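Local coordinates for F-BAR domain only protein 1 (Danio rerio, PDB 5JP2) that binds a peptide of Eps15 through its mu homology domain and may act at an early step of clathrin-mediated endocytosis, at residues B[164-169]-B[214-219]; B[170-175]-B[250-255]; B[145-150]-B[243-248]. One frame throughout, in Å; residues are numbered along the deposited sequence.

Interaction 1 (B[164-169]-B[214-219]); sequences YHCCPA and LSPTNH. With ZN (zinc ion), chain E.
A partly buried apolar contact without cross-segment hydrogen bonds joins residues 164-169, where strand 157-166 runs out into a loop, to residues 214-219, the loop that leads into helix 219-222. Cys-166 carries the middle of it. Its CB lies 4.3 Å from CB of Leu-214, and its SG, set anti to the backbone N (chi1 178°), reaches the Ser-215 to Pro-216 peptide link, 3.7 Å from Pro-216 N. The same sulfur also meets the Pro-216 ring, at CD.

Toward the strand, Tyr-164 and Leu-214 cross at about a right angle. CD2 of the leucine approaches ring atom CE1 of the tyrosine obliquely, at 4.1 Å. On the loop side the two prolines meet: CG of Pro-168 comes within 3.4 Å of the carbonyl O of Pro-216, while CB of Pro-216 sits 3.9 Å from O of Cys-167.

This is the mu homology domain, an elongated beta fold, and the alternation of the strand, carried one residue into the loop, divides the work. Tyr-164 and Cys-166 point to the 214-219 loop; His-165 and Cys-167 set off away from it and bind a zinc ion. NE2 of His-165 is 1.8 Å from the zinc and SG of Cys-167 1.9 Å, both short for such bonds and not to be read closely. His-165 ND1 is hydrogen-bonded to Ser-223 OG, consistent with holding the ring so that NE2 faces the metal. Cys-167 SG also accepts a weak bond from the backbone N of Ala-169. Within 214-219, OG of Ser-215 and OG1 of Thr-217 are hydrogen-bonded at 2.8 Å.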
ATOM      1  N   TYR B 164     -11.081  -3.717 -17.558  1.00 32.80           N
ATOM      2  CA  TYR B 164     -10.137  -3.915 -16.472  1.00 29.29           C
ATOM      3  C   TYR B 164      -9.699  -5.364 -16.410  1.00 34.59           C
ATOM      4  O   TYR B 164     -10.465  -6.282 -16.706  1.00 47.10           O
ATOM      5  CB  TYR B 164     -10.718  -3.480 -15.127  1.00 40.59           C
ATOM      6  CG  TYR B 164     -12.060  -4.073 -14.759  1.00 31.89           C
ATOM      7  CD1 TYR B 164     -12.157  -5.274 -14.074  1.00 33.78           C
ATOM      8  CD2 TYR B 164     -13.228  -3.416 -15.090  1.00 30.16           C
ATOM      9  CE1 TYR B 164     -13.377  -5.791 -13.736  1.00 29.23           C
ATOM     10  CE2 TYR B 164     -14.448  -3.925 -14.757  1.00 26.19           C
ATOM     11  CZ  TYR B 164     -14.523  -5.109 -14.084  1.00 34.82           C
ATOM     12  OH  TYR B 164     -15.758  -5.602 -13.760  1.00 44.87           O
ATOM     13  N   HIS B 165      -8.444  -5.553 -16.060  1.00 67.28           N
ATOM     14  CA  HIS B 165      -7.824  -6.859 -16.104  1.00 38.10           C
ATOM     15  C   HIS B 165      -6.936  -6.991 -14.884  1.00 45.39           C
ATOM     16  O   HIS B 165      -5.976  -6.232 -14.735  1.00 30.60           O
ATOM     17  CB  HIS B 165      -7.028  -7.002 -17.402  1.00 47.72           C
ATOM     18  CG  HIS B 165      -6.180  -8.220 -17.463  1.00 33.50           C
ATOM     19  ND1 HIS B 165      -6.649  -9.472 -17.150  1.00 35.57           N
ATOM     20  CD2 HIS B 165      -4.878  -8.369 -17.777  1.00 41.14           C
ATOM     21  CE1 HIS B 165      -5.666 -10.344 -17.271  1.00 56.18           C
ATOM     22  NE2 HIS B 165      -4.581  -9.699 -17.656  1.00 43.87           N
ATOM     23  N   CYS B 166      -7.214  -7.983 -14.050  1.00 33.83           N
ATOM     24  CA  CYS B 166      -6.416  -8.261 -12.866  1.00 45.80           C
ATOM     25  C   CYS B 166      -5.557  -9.454 -13.225  1.00 34.78           C
ATOM     26  O   CYS B 166      -6.067 -10.556 -13.417  1.00 38.48           O
ATOM     27  CB  CYS B 166      -7.308  -8.547 -11.664  1.00 34.50           C
ATOM     28  SG  CYS B 166      -6.453  -8.947 -10.193  1.00 43.41           S
ATOM     29  N   CYS B 167      -4.256  -9.257 -13.249  1.00 41.13           N
ATOM     30  CA  CYS B 167      -3.517 -10.210 -14.029  1.00 57.21           C
ATOM     31  C   CYS B 167      -2.536 -10.961 -13.158  1.00 46.28           C
ATOM     32  O   CYS B 167      -1.939 -10.382 -12.246  1.00 48.49           O
ATOM     33  CB  CYS B 167      -2.753  -9.493 -15.154  1.00 77.29           C
ATOM     34  SG  CYS B 167      -1.999 -10.562 -16.384  1.00 77.10           S
ATOM     35  N   PRO B 168      -2.334 -12.244 -13.430  1.00 63.79           N
ATOM     36  CA  PRO B 168      -1.371 -13.017 -12.633  1.00 60.96           C
ATOM     37  C   PRO B 168       0.059 -12.565 -12.837  1.00 50.40           C
ATOM     38  O   PRO B 168       0.863 -12.636 -11.905  1.00 53.91           O
ATOM     39  CB  PRO B 168      -1.582 -14.452 -13.134  1.00 79.45           C
ATOM     40  CG  PRO B 168      -2.941 -14.438 -13.802  1.00 63.50           C
ATOM     41  CD  PRO B 168      -3.096 -13.073 -14.372  1.00 51.56           C
ATOM     42  N   ALA B 169       0.394 -12.075 -14.028  1.00 41.64           N
ATOM     43  CA  ALA B 169       1.735 -11.563 -14.275  1.00 47.26           C
ATOM     44  C   ALA B 169       1.976 -10.258 -13.532  1.00 45.77           C
ATOM     45  O   ALA B 169       3.124  -9.890 -13.271  1.00 58.52           O
ATOM     46  CB  ALA B 169       1.947 -11.370 -15.771  1.00 41.38           C
ATOM     47  N   LEU B 214     -11.705  -8.686  -6.745  1.00 36.92           N
ATOM     48  CA  LEU B 214     -11.011  -9.191  -7.916  1.00 27.99           C
ATOM     49  C   LEU B 214      -9.836 -10.037  -7.502  1.00 31.59           C
ATOM     50  O   LEU B 214      -9.123  -9.706  -6.554  1.00 41.89           O
ATOM     51  CB  LEU B 214     -10.511  -8.073  -8.795  1.00 28.63           C
ATOM     52  CG  LEU B 214     -11.563  -7.063  -9.180  1.00 34.04           C
ATOM     53  CD1 LEU B 214     -10.848  -5.903  -9.761  1.00 30.32           C
ATOM     54  CD2 LEU B 214     -12.524  -7.670 -10.158  1.00 45.28           C
ATOM     55  N   SER B 215      -9.624 -11.112  -8.236  1.00 40.19           N
ATOM     56  CA  SER B 215      -8.539 -12.007  -7.929  1.00 45.95           C
ATOM     57  C   SER B 215      -7.804 -12.384  -9.203  1.00 48.18           C
ATOM     58  O   SER B 215      -8.429 -12.609 -10.244  1.00 54.88           O
ATOM     59  CB  SER B 215      -9.081 -13.266  -7.241  1.00 52.75           C
ATOM     60  OG  SER B 215      -8.069 -14.242  -7.133  1.00 80.23           O
ATOM     61  N   PRO B 216      -6.478 -12.460  -9.155  1.00 48.49           N
ATOM     62  CA  PRO B 216      -5.739 -12.906 -10.339  1.00 55.94           C
ATOM     63  C   PRO B 216      -5.946 -14.372 -10.645  1.00 66.61           C
ATOM     64  O   PRO B 216      -5.669 -14.797 -11.769  1.00 74.64           O
ATOM     65  CB  PRO B 216      -4.282 -12.604  -9.972  1.00 62.43           C
ATOM     66  CG  PRO B 216      -4.264 -12.582  -8.475  1.00 51.56           C
ATOM     67  CD  PRO B 216      -5.591 -12.060  -8.052  1.00 52.14           C
ATOM     68  N   THR B 217      -6.443 -15.148  -9.682  1.00 87.06           N
ATOM     69  CA  THR B 217      -6.468 -16.600  -9.801  1.00 92.25           C
ATOM     70  C   THR B 217      -7.415 -17.080 -10.889  1.00102.69           C
ATOM     71  O   THR B 217      -7.177 -18.131 -11.487  1.00124.38           O
ATOM     72  CB  THR B 217      -6.856 -17.221  -8.462  1.00117.64           C
ATOM     73  OG1 THR B 217      -8.185 -16.812  -8.111  1.00134.85           O
ATOM     74  CG2 THR B 217      -5.887 -16.775  -7.376  1.00115.77           C
ATOM     75  N   ASN B 218      -8.494 -16.356 -11.154  1.00104.33           N
ATOM     76  CA  ASN B 218      -9.499 -16.856 -12.080  1.00117.03           C
ATOM     77  C   ASN B 218      -9.854 -15.798 -13.108  1.00116.78           C
ATOM     78  O   ASN B 218     -10.012 -14.622 -12.769  1.00117.29           O
ATOM     79  CB  ASN B 218     -10.738 -17.306 -11.313  1.00143.07           C
ATOM     80  CG  ASN B 218     -10.576 -18.689 -10.729  1.00158.47           C
ATOM     81  OD1 ASN B 218      -9.848 -19.513 -11.277  1.00159.72           O
ATOM     82  ND2 ASN B 218     -11.206 -18.935  -9.587  1.00152.72           N
ATOM     83  N   HIS B 219      -9.984 -16.235 -14.365  1.00122.41           N
ATOM     84  CA  HIS B 219     -10.260 -15.321 -15.471  1.00112.81           C
ATOM     85  C   HIS B 219     -11.593 -14.614 -15.279  1.00115.82           C
ATOM     86  O   HIS B 219     -11.687 -13.389 -15.402  1.00118.13           O
ATOM     87  CB  HIS B 219     -10.268 -16.079 -16.799  1.00127.74           C
ATOM     88  CG  HIS B 219      -8.949 -16.679 -17.175  1.00149.31           C
ATOM     89  ND1 HIS B 219      -7.840 -15.916 -17.478  1.00139.48           N
ATOM     90  CD2 HIS B 219      -8.571 -17.970 -17.330  1.00145.46           C
ATOM     91  CE1 HIS B 219      -6.833 -16.715 -17.788  1.00125.13           C
ATOM     92  NE2 HIS B 219      -7.251 -17.965 -17.707  1.00115.76           N
TER
HETATM   93 ZN    ZN E1201      -2.932 -10.274 -18.055  1.00 50.46          ZN

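Interaction 2 (B[170-175]-B[250-255]); sequences TAPATQ and SGASLS
The two backbones keep apart, Pro-172 CA lying 6.4 Å from CA of Ala-252 and Thr-174 CA 6.7 Å from CA of Gly-251, and side chains bridge the distance. Both segments are mostly loop in the mu homology domain: residues 170-175 lead from strand 157-166 to strand 179-184. Residues 250-255 leave the end of strand 242-250 on the way to strand 258-261.

Pro-172 presents its ring to the second loop. Its CB touches CB of Ala-252 at 3.7 Å, and its CG meets CD2 of Leu-254 at the same distance, the proline ring and the leucine side chain crossing obliquely. Leu-254 is buried, and both it and Pro-172 also rest on Phe-275 of strand 266-283 and on Pro-144. CG2 of Thr-174 adds a looser touch, so CB of Ala-252 lies against both Pro-172 and Thr-174.

The polar half belongs to Thr-174. Its OG1 stands anti to the backbone N (chi1 -179°), and from there it donates a hydrogen bond to the carbonyl O of Ser-250, arriving nearly along the C=O axis (163°). A water completes the bridge. It donates to OG1 of Thr-174, which is thereby gripped twice, and takes the backbone N-H of Ser-250 at 2.9 Å; its second donated bond goes to the carbonyl O of Gln-175, 2.6 Å from the water oxygen.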
ATOM      1  N   THR B 170       0.913  -9.506 -13.275  1.00 37.83           N
ATOM      2  CA  THR B 170       1.024  -8.197 -12.658  1.00 33.07           C
ATOM      3  C   THR B 170       0.730  -8.234 -11.170  1.00 35.56           C
ATOM      4  O   THR B 170       1.432  -7.602 -10.383  1.00 45.90           O
ATOM      5  CB  THR B 170       0.081  -7.229 -13.349  1.00 47.22           C
ATOM      6  OG1 THR B 170      -1.267  -7.553 -13.008  1.00 63.49           O
ATOM      7  CG2 THR B 170       0.241  -7.345 -14.824  1.00 59.17           C
ATOM      8  N   ALA B 171      -0.270  -8.824 -10.820  1.00 38.73           N
ATOM      9  CA  ALA B 171      -0.807  -8.655  -9.488  1.00 32.70           C
ATOM     10  C   ALA B 171      -0.126  -9.563  -8.470  1.00 37.62           C
ATOM     11  O   ALA B 171       0.296 -10.678  -8.792  1.00 35.61           O
ATOM     12  CB  ALA B 171      -2.301  -8.931  -9.492  1.00 34.15           C
ATOM     13  N   PRO B 172      -0.036  -9.090  -7.233  1.00 38.50           N
ATOM     14  CA  PRO B 172       0.379  -9.959  -6.130  1.00 54.86           C
ATOM     15  C   PRO B 172      -0.670 -11.023  -5.869  1.00 46.32           C
ATOM     16  O   PRO B 172      -1.796 -10.958  -6.362  1.00 47.71           O
ATOM     17  CB  PRO B 172       0.500  -8.993  -4.952  1.00 51.22           C
ATOM     18  CG  PRO B 172      -0.492  -7.952  -5.242  1.00 50.44           C
ATOM     19  CD  PRO B 172      -0.473  -7.775  -6.744  1.00 37.93           C
ATOM     20  N   ALA B 173      -0.300 -12.009  -5.059  1.00 56.92           N
ATOM     21  CA  ALA B 173      -1.214 -13.103  -4.769  1.00 57.59           C
ATOM     22  C   ALA B 173      -2.061 -12.709  -3.574  1.00 48.27           C
ATOM     23  O   ALA B 173      -1.680 -12.950  -2.428  1.00 67.47           O
ATOM     24  CB  ALA B 173      -0.451 -14.390  -4.497  1.00 44.80           C
ATOM     25  N   THR B 174      -3.249 -12.187  -3.864  1.00 55.27           N
ATOM     26  CA  THR B 174      -4.240 -11.757  -2.891  1.00 51.11           C
ATOM     27  C   THR B 174      -5.373 -11.107  -3.662  1.00 35.91           C
ATOM     28  O   THR B 174      -5.242 -10.829  -4.851  1.00 48.12           O
ATOM     29  CB  THR B 174      -3.670 -10.793  -1.836  1.00 57.43           C
ATOM     30  OG1 THR B 174      -4.702 -10.442  -0.903  1.00 57.84           O
ATOM     31  CG2 THR B 174      -3.113  -9.524  -2.458  1.00 34.41           C
ATOM     32  N   GLN B 175      -6.492 -10.893  -3.002  1.00 37.26           N
ATOM     33  CA  GLN B 175      -7.613 -10.226  -3.617  1.00 33.22           C
ATOM     34  C   GLN B 175      -7.451  -8.713  -3.566  1.00 34.88           C
ATOM     35  O   GLN B 175      -6.854  -8.159  -2.644  1.00 32.96           O
ATOM     36  CB  GLN B 175      -8.898 -10.620  -2.905  1.00 38.39           C
ATOM     37  CG  GLN B 175      -9.200 -12.074  -2.958  1.00 44.69           C
ATOM     38  CD  GLN B 175     -10.670 -12.320  -2.771  1.00 58.44           C
ATOM     39  OE1 GLN B 175     -11.286 -11.779  -1.856  1.00 44.29           O
ATOM     40  NE2 GLN B 175     -11.251 -13.128  -3.646  1.00 80.32           N
ATOM     41  N   SER B 250      -4.385  -6.784   1.185  1.00 35.58           N
ATOM     42  CA  SER B 250      -3.684  -7.147   2.401  1.00 35.44           C
ATOM     43  C   SER B 250      -3.008  -8.475   2.165  1.00 30.98           C
ATOM     44  O   SER B 250      -3.482  -9.285   1.372  1.00 43.00           O
ATOM     45  CB  SER B 250      -4.622  -7.256   3.596  1.00 33.46           C
ATOM     46  OG  SER B 250      -5.540  -8.292   3.358  1.00 59.82           O
ATOM     47  N   GLY B 251      -1.913  -8.706   2.874  1.00 34.51           N
ATOM     48  CA  GLY B 251      -1.231  -9.972   2.821  1.00 24.06           C
ATOM     49  C   GLY B 251      -0.096 -10.025   1.837  1.00 22.92           C
ATOM     50  O   GLY B 251       0.661 -10.997   1.837  1.00 37.94           O
ATOM     51  N   ALA B 252       0.065  -9.007   1.013  1.00 33.30           N
ATOM     52  CA  ALA B 252       1.183  -8.943   0.093  1.00 33.39           C
ATOM     53  C   ALA B 252       1.586  -7.491  -0.068  1.00 30.78           C
ATOM     54  O   ALA B 252       0.838  -6.579   0.284  1.00 28.97           O
ATOM     55  CB  ALA B 252       0.834  -9.559  -1.261  1.00 30.83           C
ATOM     56  N   SER B 253       2.792  -7.289  -0.575  1.00 30.48           N
ATOM     57  CA  SER B 253       3.261  -5.977  -0.959  1.00 28.76           C
ATOM     58  C   SER B 253       3.249  -5.867  -2.479  1.00 34.55           C
ATOM     59  O   SER B 253       3.365  -6.865  -3.187  1.00 42.76           O
ATOM     60  CB  SER B 253       4.660  -5.711  -0.409  1.00 29.96           C
ATOM     61  OG  SER B 253       5.641  -6.330  -1.200  1.00 37.99           O
ATOM     62  N   LEU B 254       3.054  -4.654  -2.979  1.00 31.69           N
ATOM     63  CA  LEU B 254       3.141  -4.462  -4.417  1.00 27.73           C
ATOM     64  C   LEU B 254       4.586  -4.400  -4.884  1.00 40.43           C
ATOM     65  O   LEU B 254       4.926  -4.966  -5.925  1.00 40.08           O
ATOM     66  CB  LEU B 254       2.391  -3.202  -4.831  1.00 28.34           C
ATOM     67  CG  LEU B 254       0.920  -3.212  -4.442  1.00 30.65           C
ATOM     68  CD1 LEU B 254       0.260  -1.881  -4.700  1.00 26.31           C
ATOM     69  CD2 LEU B 254       0.233  -4.318  -5.200  1.00 29.87           C
ATOM     70  N   SER B 255       5.453  -3.741  -4.119  1.00 46.04           N
ATOM     71  CA  SER B 255       6.846  -3.610  -4.526  1.00 28.90           C
ATOM     72  C   SER B 255       7.574  -4.939  -4.509  1.00 35.87           C
ATOM     73  O   SER B 255       8.543  -5.120  -5.249  1.00 46.91           O
ATOM     74  CB  SER B 255       7.566  -2.626  -3.615  1.00 36.27           C
ATOM     75  OG  SER B 255       7.532  -3.069  -2.277  1.00 37.51           O
TER
HETATM   76  O   HOH W   1      -6.506  -8.216  -0.100  1.00 38.88           O

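Interaction 3 (B[145-150]-B[243-248]); sequences LLLSAE and LAVQFV
CG of Leu-145 stands anti to the backbone N (chi1 -176°) and CG of Leu-147 anti to the carbonyl carbon; the second torsions then turn CD2 of Leu-145 and CD1 of Leu-147 (chi2 -176°, anti to CA) toward Val-245. The valine divides its branches between them: CG1 lies 3.8 Å from CD2 of Leu-145, and CG2 lies 3.6 Å from CD1 of Leu-147. Leu-145 crosses the valine at about a right angle, while Leu-147 slides past it in the opposite direction.

Strands 145-150 and 243-248 belong to different sheets. Their axes pass 9.8 Å apart at 158°, so this is face-to-face packing of two beta layers in the mu homology domain, the two strands nearly antiparallel, with every second residue pointing at the opposite layer. Toward one end, CD2 of Leu-145 approaches Phe-247 CE2 obliquely at 4.0 Å, and CB of the leucine meets the same ring atom. Tyr-280 stacks edge-to-face with Phe-247 and hydrogen-bonds through its OH to the carbonyl O of Leu-145, linking the two layers again. At the other end, the small CB of Ala-149 receives CD1 of Leu-243 at 3.8 Å.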
ATOM      1  N   LEU B 145      -3.728  -3.884 -11.472  1.00 40.62           N
ATOM      2  CA  LEU B 145      -4.968  -3.848 -12.221  1.00 21.51           C
ATOM      3  C   LEU B 145      -4.732  -3.065 -13.503  1.00 27.06           C
ATOM      4  O   LEU B 145      -4.376  -1.886 -13.460  1.00 28.44           O
ATOM      5  CB  LEU B 145      -6.072  -3.223 -11.374  1.00 25.30           C
ATOM      6  CG  LEU B 145      -7.461  -3.184 -11.973  1.00 21.28           C
ATOM      7  CD1 LEU B 145      -7.943  -4.565 -12.237  1.00 21.14           C
ATOM      8  CD2 LEU B 145      -8.406  -2.450 -11.074  1.00 25.27           C
ATOM      9  N   LEU B 146      -4.887  -3.731 -14.630  1.00 29.70           N
ATOM     10  CA  LEU B 146      -4.680  -3.114 -15.924  1.00 31.09           C
ATOM     11  C   LEU B 146      -5.974  -2.479 -16.385  1.00 33.18           C
ATOM     12  O   LEU B 146      -7.025  -3.106 -16.312  1.00 32.34           O
ATOM     13  CB  LEU B 146      -4.207  -4.138 -16.940  1.00 41.92           C
ATOM     14  CG  LEU B 146      -2.721  -4.001 -17.190  1.00 46.47           C
ATOM     15  CD1 LEU B 146      -1.979  -4.393 -15.946  1.00 41.15           C
ATOM     16  CD2 LEU B 146      -2.310  -4.826 -18.385  1.00 58.19           C
ATOM     17  N   LEU B 147      -5.892  -1.230 -16.834  1.00 30.86           N
ATOM     18  CA  LEU B 147      -7.049  -0.473 -17.284  1.00 21.68           C
ATOM     19  C   LEU B 147      -6.885  -0.047 -18.736  1.00 27.52           C
ATOM     20  O   LEU B 147      -5.806   0.383 -19.145  1.00 34.04           O
ATOM     21  CB  LEU B 147      -7.259   0.775 -16.439  1.00 24.05           C
ATOM     22  CG  LEU B 147      -7.281   0.611 -14.934  1.00 22.20           C
ATOM     23  CD1 LEU B 147      -7.587   1.923 -14.293  1.00 17.97           C
ATOM     24  CD2 LEU B 147      -8.267  -0.447 -14.538  1.00 21.75           C
ATOM     25  N   SER B 148      -7.956  -0.176 -19.514  1.00 31.12           N
ATOM     26  CA  SER B 148      -8.022   0.396 -20.854  1.00 28.61           C
ATOM     27  C   SER B 148      -9.358   1.089 -21.042  1.00 28.90           C
ATOM     28  O   SER B 148     -10.399   0.427 -21.076  1.00 35.64           O
ATOM     29  CB  SER B 148      -7.829  -0.674 -21.920  1.00 34.00           C
ATOM     30  OG  SER B 148      -7.925  -0.109 -23.207  1.00 51.81           O
ATOM     31  N   ALA B 149      -9.326   2.409 -21.183  1.00 27.39           N
ATOM     32  CA  ALA B 149     -10.507   3.222 -21.411  1.00 30.17           C
ATOM     33  C   ALA B 149     -10.545   3.737 -22.846  1.00 36.39           C
ATOM     34  O   ALA B 149      -9.512   4.009 -23.455  1.00 39.16           O
ATOM     35  CB  ALA B 149     -10.556   4.398 -20.442  1.00 30.00           C
ATOM     36  N   GLU B 150     -11.754   3.854 -23.382  1.00 39.06           N
ATOM     37  CA  GLU B 150     -11.990   4.352 -24.729  1.00 56.36           C
ATOM     38  C   GLU B 150     -13.151   5.328 -24.680  1.00 55.51           C
ATOM     39  O   GLU B 150     -14.029   5.215 -23.830  1.00 50.07           O
ATOM     40  CB  GLU B 150     -12.305   3.211 -25.702  1.00 65.76           C
ATOM     41  CG  GLU B 150     -11.151   2.256 -25.923  1.00 58.84           C
ATOM     42  CD  GLU B 150     -11.511   1.102 -26.832  1.00 84.59           C
ATOM     43  OE1 GLU B 150     -10.649   0.224 -27.049  1.00 89.63           O
ATOM     44  OE2 GLU B 150     -12.663   1.054 -27.307  1.00 99.43           O
ATOM     45  N   LEU B 243     -11.287   8.125 -15.749  1.00 28.58           N
ATOM     46  CA  LEU B 243     -11.884   7.280 -14.729  1.00 26.75           C
ATOM     47  C   LEU B 243     -10.877   7.013 -13.618  1.00 27.91           C
ATOM     48  O   LEU B 243      -9.690   6.816 -13.877  1.00 31.04           O
ATOM     49  CB  LEU B 243     -12.346   5.955 -15.327  1.00 34.27           C
ATOM     50  CG  LEU B 243     -13.419   6.030 -16.411  1.00 32.19           C
ATOM     51  CD1 LEU B 243     -12.787   5.812 -17.759  1.00 41.42           C
ATOM     52  CD2 LEU B 243     -14.481   5.026 -16.159  1.00 25.67           C
ATOM     53  N   ALA B 244     -11.358   7.012 -12.384  1.00 33.63           N
ATOM     54  CA  ALA B 244     -10.557   6.681 -11.219  1.00 30.78           C
ATOM     55  C   ALA B 244     -11.014   5.350 -10.642  1.00 30.12           C
ATOM     56  O   ALA B 244     -12.215   5.074 -10.573  1.00 28.02           O
ATOM     57  CB  ALA B 244     -10.651   7.773 -10.159  1.00 26.39           C
ATOM     58  N   VAL B 245     -10.042   4.524 -10.256  1.00 33.45           N
ATOM     59  CA  VAL B 245     -10.279   3.237  -9.619  1.00 17.23           C
ATOM     60  C   VAL B 245      -9.685   3.242  -8.219  1.00 24.11           C
ATOM     61  O   VAL B 245      -8.572   3.726  -8.000  1.00 32.70           O
ATOM     62  CB  VAL B 245      -9.694   2.080 -10.443  1.00 22.31           C
ATOM     63  CG1 VAL B 245     -10.065   0.755  -9.823  1.00 30.66           C
ATOM     64  CG2 VAL B 245     -10.204   2.150 -11.854  1.00 29.30           C
ATOM     65  N   GLN B 246     -10.421   2.659  -7.285  1.00 31.89           N
ATOM     66  CA  GLN B 246     -10.008   2.539  -5.902  1.00 22.86           C
ATOM     67  C   GLN B 246     -10.050   1.080  -5.496  1.00 28.44           C
ATOM     68  O   GLN B 246     -10.976   0.360  -5.857  1.00 31.47           O
ATOM     69  CB  GLN B 246     -10.907   3.372  -5.001  1.00 28.76           C
ATOM     70  CG  GLN B 246     -10.914   4.823  -5.421  1.00 40.27           C
ATOM     71  CD  GLN B 246     -11.766   5.667  -4.537  1.00 37.41           C
ATOM     72  OE1 GLN B 246     -12.853   5.268  -4.147  1.00 42.11           O
ATOM     73  NE2 GLN B 246     -11.306   6.869  -4.257  1.00 56.17           N
ATOM     74  N   PHE B 247      -9.044   0.648  -4.752  1.00 30.31           N
ATOM     75  CA  PHE B 247      -9.057  -0.693  -4.196  1.00 30.53           C
ATOM     76  C   PHE B 247      -8.048  -0.770  -3.066  1.00 28.83           C
ATOM     77  O   PHE B 247      -7.263   0.151  -2.839  1.00 38.74           O
ATOM     78  CB  PHE B 247      -8.788  -1.755  -5.272  1.00 21.26           C
ATOM     79  CG  PHE B 247      -7.478  -1.599  -5.998  1.00 31.96           C
ATOM     80  CD1 PHE B 247      -6.268  -1.934  -5.389  1.00 26.78           C
ATOM     81  CD2 PHE B 247      -7.463  -1.174  -7.319  1.00 27.78           C
ATOM     82  CE1 PHE B 247      -5.074  -1.799  -6.065  1.00 17.72           C
ATOM     83  CE2 PHE B 247      -6.275  -1.047  -8.009  1.00 20.18           C
ATOM     84  CZ  PHE B 247      -5.073  -1.372  -7.374  1.00 24.03           C
ATOM     85  N   VAL B 248      -8.043  -1.923  -2.398  1.00 31.99           N
ATOM     86  CA  VAL B 248      -7.300  -2.165  -1.175  1.00 25.68           C
ATOM     87  C   VAL B 248      -6.852  -3.613  -1.248  1.00 28.24           C
ATOM     88  O   VAL B 248      -7.434  -4.423  -1.962  1.00 35.04           O
ATOM     89  CB  VAL B 248      -8.172  -1.899   0.085  1.00 44.99           C
ATOM     90  CG1 VAL B 248      -7.558  -2.454   1.339  1.00 62.96           C
ATOM     91  CG2 VAL B 248      -8.415  -0.432   0.260  1.00 33.02           C
TER

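Overall arrangement
Interaction 3 is the core contact, all its touching residues buried between two sheets and wholly apolar. Interaction 1 is partly buried and apolar, beside a zinc site whose two ligands in the chain both belong to 164-169, while interaction 2 lies at the surface and adds a side-chain hydrogen bond and a water bridge. Strand 145-154 pairs with strand 157-166 in one sheet, so interactions 1 and 3 share that layer; a probable hydrogen bond runs from Leu-146 N to His-165 O. Strand 242-250 serves interaction 3 and ends at Ser-250 in interaction 2. Interactions 1 and 2 also touch directly, with Pro-216 packed against Ala-171, Pro-172 and Thr-174.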